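Local coordinates for hypothetical protein PH0495 (Pyrococcus horikoshii, PDB 1X3L) that catalyses the ATP-dependent phosphorylation of D-glycerate to 2-phosphoglycerate, a reaction that requires magnesium or a similar divalent metal ion, at residues 402-405 against 406-409. Residues are numbered along the deposited sequence; the frame is centred on the assembly and turned at random.
Sequences EHNS and YEAL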
loop_
_atom_site.group_PDB
_atom_site.type_symbol
_atom_site.label_atom_id
_atom_site.label_comp_id
_atom_site.label_asym_id
_atom_site.label_seq_id
_atom_site.Cartn_x
_atom_site.Cartn_y
_atom_site.Cartn_z
ATOM N N GLU A 402 -0.522 -21.233 21.068
ATOM C CA GLU A 402 -0.476 -22.173 19.954
ATOM C C GLU A 402 -0.699 -21.493 18.607
ATOM O O GLU A 402 -0.634 -22.144 17.564
ATOM C CB GLU A 402 -1.540 -23.254 20.146
ATOM C CG GLU A 402 -1.213 -24.267 21.223
ATOM C CD GLU A 402 -2.415 -25.099 21.614
ATOM O OE1 GLU A 402 -3.222 -25.438 20.722
ATOM O OE2 GLU A 402 -2.552 -25.423 22.813
ATOM N N HIS A 403 -0.964 -20.189 18.628
ATOM C CA HIS A 403 -1.209 -19.440 17.397
ATOM C C HIS A 403 -2.301 -20.109 16.572
ATOM O O HIS A 403 -2.137 -20.391 15.387
ATOM C CB HIS A 403 0.084 -19.325 16.591
ATOM C CG HIS A 403 1.144 -18.531 17.287
ATOM N ND1 HIS A 403 0.981 -17.200 17.611
ATOM C CD2 HIS A 403 2.355 -18.892 17.777
ATOM C CE1 HIS A 403 2.044 -16.777 18.273
ATOM N NE2 HIS A 403 2.891 -17.783 18.387
ATOM N N ASN A 404 -3.431 -20.343 17.221
ATOM C CA ASN A 404 -4.568 -20.990 16.592
ATOM C C ASN A 404 -5.808 -20.112 16.825
ATOM O O ASN A 404 -6.904 -20.622 17.076
ATOM C CB ASN A 404 -4.734 -22.370 17.241
ATOM C CG ASN A 404 -5.626 -23.294 16.450
ATOM O OD1 ASN A 404 -5.565 -23.339 15.221
ATOM N ND2 ASN A 404 -6.451 -24.060 17.156
ATOM N N SER A 405 -5.633 -18.791 16.734
ATOM C CA SER A 405 -6.738 -17.858 16.977
ATOM C C SER A 405 -7.917 -18.012 16.011
ATOM O O SER A 405 -9.054 -17.737 16.378
ATOM C CB SER A 405 -6.238 -16.407 16.949
ATOM O OG SER A 405 -5.659 -16.086 15.694
ATOM N N TYR A 406 -7.653 -18.452 14.787
ATOM C CA TYR A 406 -8.731 -18.631 13.813
ATOM C C TYR A 406 -9.805 -19.573 14.356
ATOM O O TYR A 406 -10.998 -19.281 14.277
ATOM C CB TYR A 406 -8.181 -19.206 12.504
ATOM C CG TYR A 406 -9.226 -19.412 11.413
ATOM C CD1 TYR A 406 -9.434 -18.445 10.430
ATOM C CD2 TYR A 406 -9.978 -20.591 11.345
ATOM C CE1 TYR A 406 -10.352 -18.645 9.397
ATOM C CE2 TYR A 406 -10.907 -20.801 10.314
ATOM C CZ TYR A 406 -11.082 -19.823 9.344
ATOM O OH TYR A 406 -11.969 -20.017 8.307
ATOM N N GLU A 407 -9.376 -20.704 14.909
ATOM C CA GLU A 407 -10.312 -21.689 15.432
ATOM C C GLU A 407 -11.147 -21.185 16.604
ATOM O O GLU A 407 -12.306 -21.581 16.765
ATOM C CB GLU A 407 -9.557 -22.958 15.841
ATOM C CG GLU A 407 -8.816 -23.637 14.698
ATOM C CD GLU A 407 -9.725 -23.965 13.529
ATOM O OE1 GLU A 407 -10.800 -24.555 13.759
ATOM O OE2 GLU A 407 -9.364 -23.638 12.378
ATOM N N ALA A 408 -10.571 -20.316 17.428
ATOM C CA ALA A 408 -11.311 -19.788 18.571
ATOM C C ALA A 408 -12.354 -18.785 18.101
ATOM O O ALA A 408 -13.526 -18.884 18.462
ATOM C CB ALA A 408 -10.357 -19.126 19.569
ATOM N N LEU A 409 -11.917 -17.820 17.296
ATOM C CA LEU A 409 -12.818 -16.794 16.781
ATOM C C LEU A 409 -13.949 -17.409 15.963
ATOM O O LEU A 409 -15.076 -16.918 15.988
ATOM C CB LEU A 409 -12.047 -15.796 15.914
ATOM C CG LEU A 409 -11.022 -14.906 16.636
ATOM C CD1 LEU A 409 -10.284 -14.051 15.613
ATOM C CD2 LEU A 409 -11.732 -14.021 17.669
#
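Leu409 N donates to Ser405 O at 3.0 Å, an almost straight bond (N-H...O 176°) that closes the first turn of helix 405-411. Two weak bonds accompany it: Ala408 N reaches the same Ser405 O at 3.2 Å, and Glu407 N reaches Asn404 O at 3.3 Å, where the chain swings from the loop into the helix. Leu409 CG lies 3.5 Å from Ser405 O as part of the same turn. Ahead of this entry, His403 leaves helix 396-401 with positive phi in a Schellman motif.

Among the side chains, Asn404 and Glu407 carry the contact. With CG of Asn404 anti to N (chi1 -165°), the amide lies against the aliphatic part of Glu407: OD1 sits 3.3 Å from Glu407 CG, and ND2 3.5 Å from Glu407 CB. Amide and carboxylate planes differ by 19°, yet no hydrogen bond joins the two groups; Asn404 OD1 accepts from the backbone N of Lys340, and Glu407 OE1, on a chain bent at chi2, forms a salt bridge with Lys410 NZ. Replacing Asn404 by alanine would take away the amide, and is likely to leave the backbone N of Lys340 without this acceptor and Glu407 CG and CB without their close neighbour. The Tyr406 ring makes a cation-pi contact with Lys340, while the Ser405 side chain meets Gln345, Glu346 and Leu349 of helix 343-351.

The arrangement is a tight helix-loop-helix connection within the MOFRL family region, in which a Schellman-terminated helix is followed almost at once by a short helix packed beside strand 415-416, at the edge of the mixed sheet.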